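Local coordinates for putative large adhesion protein (Lap) involved in biofilm formation (PDB 6M8M), which probably mediates bacterial adhesion in biofilm formation, its PA14 domain binding sugar such as glucose at a calcium ion, at residues Ile115-Gly120 with Glu176-Asp181; Gly138-Val143 with Glu150-Gln155. All blocks are in the same frame, centred on the assembly; numbering follows the deposited sequence.

Both contacts pair antiparallel strands of one sheet in the PA14 domain, and they meet because 174-181 and 139-143 are neighbours in it: the backbone O of Glu176 is hydrogen-bonded to the N of Glu142. Interaction 1 lies near the centre of the chain, is mostly buried, and rests on four backbone hydrogen bonds with apolar side chains packed on both faces. Interaction 2, farther out, is a partly buried hairpin with two such bonds; a direct Arg140-Glu150 salt bridge joins one face, and the Tyr139 ring packs against Tyr151 on the other. Each leads to the sugar site, interaction 1 through Asp181 on calcium and interaction 2 through Gln155.

Interaction 1. Residues Ile115-Gly120 with Glu176-Asp181; sequences IVKLTG and EIVYWD. With CA (calcium ion), chain E.
Lys117 and Glu176 meet on the face of the sheet that also carries Ile115, Thr119, Val178 and Trp180, and the lysine illustrates how a long side chain uses a strand neighbour. Its CB and CG pass the backbone O of Ile177, with CG 3.6 Å from that oxygen. CG stands anti to the backbone N (chi1 177°) and the chain stays extended, which carries CE over the carboxylate, 3.8 Å from Glu176 CD. At the tip, NZ is 4.0 Å from Glu176 OE2, too far for a salt bridge, and a water closes the gap by accepting from NZ and donating to OE2. The same carboxylate has a direct ionic partner in Lys61.

Beneath these side chains the strands run antiparallel. Val116 and Tyr179 exchange two backbone hydrogen bonds, as do Leu118 and Ile177, with Leu118 N to Ile177 O at 2.9 Å. On the other face, Val116 CB sits at the edge of the Tyr179 ring, 3.9 Å from CD2, while the phenol OH is hydrogen-bonded to Asp136 O. Ile177 and Tyr179 also touch strand 186-194 of the second sheet, so this face is packed between sheets. Beyond the paired residues, Asp181 OD1 binds calcium at 2.3 Å, joining Asp136, Asp137, Gly183, Ala185 and the glucose hydroxyls O1 and O2. The pair is central to the PA14 beta-sandwich, and strand 176-181 leads into the calcium and sugar site.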
loop_
_atom_site.group_PDB
_atom_site.type_symbol
_atom_site.label_atom_id
_atom_site.label_comp_id
_atom_site.label_asym_id
_atom_site.label_seq_id
_atom_site.Cartn_x
_atom_site.Cartn_y
_atom_site.Cartn_z
ATOM N N ILE A 115 2.297 -6.023 -6.891
ATOM C CA ILE A 115 1.584 -4.783 -6.609
ATOM C C ILE A 115 0.639 -5.036 -5.446
ATOM O O ILE A 115 -0.032 -6.079 -5.399
ATOM C CB ILE A 115 0.778 -4.331 -7.844
ATOM C CG1 ILE A 115 1.711 -3.975 -9.005
ATOM C CG2 ILE A 115 -0.126 -3.159 -7.523
ATOM C CD1 ILE A 115 1.037 -3.957 -10.354
ATOM N N VAL A 116 0.554 -4.068 -4.528
ATOM C CA VAL A 116 -0.427 -4.098 -3.447
ATOM C C VAL A 116 -1.258 -2.830 -3.526
ATOM O O VAL A 116 -0.717 -1.731 -3.709
ATOM C CB VAL A 116 0.261 -4.195 -2.072
ATOM C CG1 VAL A 116 -0.762 -4.112 -0.945
ATOM C CG2 VAL A 116 1.082 -5.456 -1.980
ATOM N N LYS A 117 -2.570 -2.974 -3.372
ATOM C CA LYS A 117 -3.481 -1.849 -3.246
ATOM C C LYS A 117 -4.224 -1.971 -1.934
ATOM O O LYS A 117 -4.665 -3.061 -1.562
ATOM C CB LYS A 117 -4.447 -1.837 -4.411
ATOM C CG LYS A 117 -5.480 -0.744 -4.349
ATOM C CD LYS A 117 -6.261 -0.714 -5.653
ATOM C CE LYS A 117 -7.433 0.232 -5.599
ATOM N NZ LYS A 117 -8.143 0.210 -6.914
ATOM N N LEU A 118 -4.343 -0.862 -1.235
ATOM C CA LEU A 118 -5.067 -0.790 0.026
ATOM C C LEU A 118 -6.082 0.328 -0.069
ATOM O O LEU A 118 -5.738 1.440 -0.469
ATOM C CB LEU A 118 -4.096 -0.510 1.178
ATOM C CG LEU A 118 -3.135 -1.659 1.501
ATOM C CD1 LEU A 118 -1.873 -1.148 2.166
ATOM C CD2 LEU A 118 -3.817 -2.674 2.407
ATOM N N THR A 119 -7.321 0.052 0.321
ATOM C CA THR A 119 -8.372 1.055 0.250
ATOM C C THR A 119 -9.232 1.030 1.508
ATOM O O THR A 119 -9.394 0.003 2.168
ATOM C CB THR A 119 -9.280 0.890 -0.969
ATOM O OG1 THR A 119 -9.789 -0.439 -0.995
ATOM C CG2 THR A 119 -8.539 1.166 -2.249
ATOM N N GLY A 120 -9.789 2.188 1.819
ATOM C CA GLY A 120 -10.707 2.288 2.926
ATOM C C GLY A 120 -11.123 3.724 3.110
ATOM O O GLY A 120 -10.922 4.563 2.234
ATOM N N GLU A 176 -6.665 5.684 -0.714
ATOM C CA GLU A 176 -6.255 4.675 -1.682
ATOM C C GLU A 176 -4.746 4.679 -1.750
ATOM O O GLU A 176 -4.136 5.730 -1.984
ATOM C CB GLU A 176 -6.836 4.936 -3.064
ATOM C CG GLU A 176 -6.331 3.946 -4.105
ATOM C CD GLU A 176 -7.078 4.009 -5.420
ATOM O OE1 GLU A 176 -8.310 4.212 -5.402
ATOM O OE2 GLU A 176 -6.425 3.841 -6.477
ATOM N N ILE A 177 -4.150 3.516 -1.535
ATOM C CA ILE A 177 -2.705 3.331 -1.560
ATOM C C ILE A 177 -2.387 2.314 -2.631
ATOM O O ILE A 177 -2.992 1.233 -2.654
ATOM C CB ILE A 177 -2.201 2.824 -0.199
ATOM C CG1 ILE A 177 -2.537 3.837 0.895
ATOM C CG2 ILE A 177 -0.714 2.510 -0.242
ATOM C CD1 ILE A 177 -2.623 3.238 2.259
ATOM N N VAL A 178 -1.433 2.635 -3.494
ATOM C CA VAL A 178 -0.851 1.633 -4.380
ATOM C C VAL A 178 0.642 1.576 -4.086
ATOM O O VAL A 178 1.264 2.594 -3.755
ATOM C CB VAL A 178 -1.136 1.872 -5.874
ATOM C CG1 VAL A 178 -2.638 1.884 -6.143
ATOM C CG2 VAL A 178 -0.475 3.132 -6.360
ATOM N N TYR A 179 1.211 0.388 -4.211
ATOM C CA TYR A 179 2.591 0.096 -3.839
ATOM C C TYR A 179 3.070 -1.001 -4.775
ATOM O O TYR A 179 2.275 -1.862 -5.179
ATOM C CB TYR A 179 2.688 -0.361 -2.346
ATOM C CG TYR A 179 3.903 -1.203 -2.090
ATOM C CD1 TYR A 179 5.140 -0.632 -1.842
ATOM C CD2 TYR A 179 3.831 -2.581 -2.191
ATOM C CE1 TYR A 179 6.272 -1.413 -1.678
ATOM C CE2 TYR A 179 4.946 -3.368 -2.041
ATOM C CZ TYR A 179 6.166 -2.783 -1.799
ATOM O OH TYR A 179 7.250 -3.603 -1.696
ATOM N N TRP A 180 4.362 -1.000 -5.105
ATOM C CA TRP A 180 4.899 -2.112 -5.879
ATOM C C TRP A 180 6.313 -2.471 -5.478
ATOM O O TRP A 180 7.069 -1.663 -4.919
ATOM C CB TRP A 180 4.851 -1.827 -7.379
ATOM C CG TRP A 180 5.834 -0.811 -7.876
ATOM C CD1 TRP A 180 7.069 -1.051 -8.372
ATOM C CD2 TRP A 180 5.638 0.603 -7.957
ATOM N NE1 TRP A 180 7.666 0.121 -8.754
ATOM C CE2 TRP A 180 6.807 1.154 -8.512
ATOM C CE3 TRP A 180 4.586 1.461 -7.607
ATOM C CZ2 TRP A 180 6.953 2.522 -8.751
ATOM C CZ3 TRP A 180 4.730 2.819 -7.846
ATOM C CH2 TRP A 180 5.907 3.335 -8.411
ATOM N N ASP A 181 6.644 -3.719 -5.806
ATOM C CA ASP A 181 8.005 -4.222 -5.808
ATOM C C ASP A 181 8.378 -4.590 -7.239
ATOM O O ASP A 181 7.709 -5.422 -7.866
ATOM C CB ASP A 181 8.151 -5.457 -4.913
ATOM C CG ASP A 181 9.536 -6.049 -5.007
ATOM O OD1 ASP A 181 10.485 -5.250 -5.072
ATOM O OD2 ASP A 181 9.671 -7.294 -5.047
HETATM CA CA CA E . 12.386 -4.004 -4.664
HETATM O O HOH W 1 -5.854 1.709 -8.165
#

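Interaction 2. Residues Gly138-Val143 with Glu150-Gln155. With BGC (beta-D-glucopyranose), chain B.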
loop_
_atom_site.group_PDB
_atom_site.type_symbol
_atom_site.label_atom_id
_atom_site.label_comp_id
_atom_site.label_asym_id
_atom_site.label_seq_id
_atom_site.Cartn_x
_atom_site.Cartn_y
_atom_site.Cartn_z
ATOM N N GLY A 138 8.099 1.696 -5.035
ATOM C CA GLY A 138 7.333 2.920 -5.063
ATOM C C GLY A 138 5.917 2.787 -4.536
ATOM O O GLY A 138 5.429 1.704 -4.238
ATOM N N TYR A 139 5.259 3.939 -4.459
ATOM C CA TYR A 139 3.911 3.988 -3.917
ATOM C C TYR A 139 3.284 5.345 -4.195
ATOM O O TYR A 139 3.969 6.331 -4.490
ATOM C CB TYR A 139 3.875 3.747 -2.391
ATOM C CG TYR A 139 4.730 4.751 -1.665
ATOM C CD1 TYR A 139 6.089 4.545 -1.542
ATOM C CD2 TYR A 139 4.207 5.945 -1.178
ATOM C CE1 TYR A 139 6.908 5.468 -0.939
ATOM C CE2 TYR A 139 5.036 6.901 -0.574
ATOM C CZ TYR A 139 6.387 6.648 -0.467
ATOM O OH TYR A 139 7.220 7.587 0.123
ATOM N N ARG A 140 1.961 5.387 -4.048
ATOM C CA ARG A 140 1.210 6.633 -4.008
ATOM C C ARG A 140 0.075 6.469 -3.010
ATOM O O ARG A 140 -0.613 5.438 -3.025
ATOM C CB ARG A 140 0.629 7.010 -5.368
ATOM C CG ARG A 140 -0.203 8.306 -5.269
ATOM C CD ARG A 140 -0.725 8.774 -6.594
ATOM N NE ARG A 140 0.355 9.310 -7.406
ATOM C CZ ARG A 140 0.223 9.638 -8.678
ATOM N NH1 ARG A 140 -0.942 9.466 -9.297
ATOM N NH2 ARG A 140 1.261 10.107 -9.339
ATOM N N ILE A 141 -0.128 7.474 -2.163
ATOM C CA ILE A 141 -1.281 7.569 -1.272
ATOM C C ILE A 141 -2.136 8.743 -1.724
ATOM O O ILE A 141 -1.634 9.858 -1.889
ATOM C CB ILE A 141 -0.862 7.779 0.198
ATOM C CG1 ILE A 141 0.148 6.712 0.625
ATOM C CG2 ILE A 141 -2.105 7.817 1.086
ATOM C CD1 ILE A 141 0.520 6.743 2.087
ATOM N N GLU A 142 -3.419 8.494 -1.910
ATOM C CA GLU A 142 -4.395 9.525 -2.233
ATOM C C GLU A 142 -5.472 9.559 -1.159
ATOM O O GLU A 142 -5.923 8.509 -0.688
ATOM C CB GLU A 142 -5.038 9.245 -3.594
ATOM C CG GLU A 142 -4.087 9.421 -4.758
ATOM C CD GLU A 142 -4.654 8.939 -6.084
ATOM O OE1 GLU A 142 -5.746 8.331 -6.084
ATOM O OE2 GLU A 142 -3.998 9.170 -7.125
ATOM N N VAL A 143 -5.871 10.757 -0.752
ATOM C CA VAL A 143 -6.972 10.958 0.185
ATOM C C VAL A 143 -7.986 11.827 -0.530
ATOM O O VAL A 143 -7.643 12.908 -1.027
ATOM C CB VAL A 143 -6.505 11.599 1.496
ATOM C CG1 VAL A 143 -7.708 12.019 2.343
ATOM C CG2 VAL A 143 -5.628 10.621 2.269
ATOM N N GLU A 150 3.970 10.137 -2.051
ATOM C CA GLU A 150 4.343 9.228 -3.132
ATOM C C GLU A 150 5.853 9.142 -3.246
ATOM O O GLU A 150 6.576 10.103 -2.960
ATOM C CB GLU A 150 3.748 9.619 -4.485
ATOM C CG GLU A 150 4.319 10.883 -5.038
ATOM C CD GLU A 150 3.826 11.203 -6.439
ATOM O OE1 GLU A 150 4.112 12.333 -6.891
ATOM O OE2 GLU A 150 3.161 10.361 -7.064
ATOM N N TYR A 151 6.315 8.003 -3.721
ATOM C CA TYR A 151 7.644 7.885 -4.320
ATOM C C TYR A 151 7.406 7.192 -5.656
ATOM O O TYR A 151 7.122 5.989 -5.708
ATOM C CB TYR A 151 8.649 7.129 -3.495
ATOM C CG TYR A 151 9.990 7.238 -4.193
ATOM C CD1 TYR A 151 10.772 8.373 -4.044
ATOM C CD2 TYR A 151 10.444 6.249 -5.051
ATOM C CE1 TYR A 151 11.991 8.503 -4.715
ATOM C CE2 TYR A 151 11.666 6.381 -5.718
ATOM C CZ TYR A 151 12.413 7.498 -5.546
ATOM O OH TYR A 151 13.608 7.593 -6.226
ATOM N N ASN A 152 7.461 7.974 -6.727
ATOM C CA ASN A 152 7.068 7.482 -8.041
ATOM C C ASN A 152 8.320 6.960 -8.736
ATOM O O ASN A 152 8.929 7.633 -9.564
ATOM C CB ASN A 152 6.377 8.585 -8.834
ATOM C CG ASN A 152 5.573 8.026 -9.970
ATOM O OD1 ASN A 152 5.808 6.892 -10.394
ATOM N ND2 ASN A 152 4.614 8.794 -10.465
ATOM N N GLY A 153 8.740 5.758 -8.374
ATOM C CA GLY A 153 9.955 5.186 -8.916
ATOM C C GLY A 153 10.389 3.985 -8.100
ATOM O O GLY A 153 9.753 3.590 -7.111
ATOM N N ASN A 154 11.479 3.382 -8.550
ATOM C CA ASN A 154 12.111 2.279 -7.844
ATOM C C ASN A 154 13.191 2.801 -6.917
ATOM O O ASN A 154 13.835 3.814 -7.198
ATOM C CB ASN A 154 12.649 1.280 -8.858
ATOM C CG ASN A 154 11.526 0.554 -9.570
ATOM O OD1 ASN A 154 10.470 0.308 -8.977
ATOM N ND2 ASN A 154 11.737 0.194 -10.822
ATOM N N GLN A 155 13.366 2.135 -5.784
ATOM C CA GLN A 155 14.311 2.589 -4.769
ATOM C C GLN A 155 14.531 1.467 -3.764
ATOM O O GLN A 155 13.632 0.664 -3.510
ATOM C CB GLN A 155 13.776 3.827 -4.019
ATOM C CG GLN A 155 12.441 3.565 -3.327
ATOM C CD GLN A 155 11.961 4.702 -2.449
ATOM O OE1 GLN A 155 12.667 5.693 -2.214
ATOM N NE2 GLN A 155 10.739 4.587 -1.979
HETATM C C2 BGC B . 15.717 -3.350 -4.690
HETATM C C3 BGC B . 16.960 -2.928 -3.977
HETATM C C4 BGC B . 17.871 -2.151 -4.894
HETATM C C5 BGC B . 17.122 -0.975 -5.505
HETATM C C6 BGC B . 17.935 -0.168 -6.467
HETATM C C1 BGC B . 15.025 -2.139 -5.291
HETATM O O1 BGC B . 13.926 -2.526 -5.992
HETATM O O2 BGC B . 14.759 -3.991 -3.836
HETATM O O3 BGC B . 17.647 -4.085 -3.451
HETATM O O4 BGC B . 18.963 -1.613 -4.150
HETATM O O5 BGC B . 15.941 -1.459 -6.222
HETATM O O6 BGC B . 18.421 -0.955 -7.524
HETATM O O HOH W 2 9.756 6.494 0.385
#
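Glu150 and Tyr139, with Arg140 as partner of the glutamate, hold together the open end of a beta hairpin formed by strands 139-143 and 146-151, and show how charged and aromatic faces can share one strand pair. Tyr139 and Tyr151 form the antiparallel hydrogen-bonded pair, each N giving a 3.0 Å bond to the other's O. Just before it, Gly138 CA packs 3.1 Å from Tyr151 O.

The Tyr139 ring folds back across the hairpin because CG lies between its backbone N and carbonyl carbon (chi1 58°). One face lies under Tyr151 N, which sits 3.5 Å above the plane, displaced toward the rim, while CE1 touches Tyr151 CB. Glu150 CA approaches the same ring, 3.5 Å from Tyr139 CE2.

On the other face, Arg140 and Glu150 lie alongside each other, pointing the same way. A bend at chi3 (-72°) turns the guanidinium so that NE and NH2 both grip Glu150 OE2, each at 3.0 Å. In this side-on salt bridge NH2 is met by the syn lone pair of Glu150 OE2, whereas NE comes from above the carboxylate plane.

Past the strand, the chain bends through an inverse gamma turn at Asn152 and reaches Gln155, whose O is 3.6 Å from C1 of the bound glucose. A water links Gln155 NE2 to Tyr139 OH, lying 2.8 Å from that hydroxyl and in the plane of its ring.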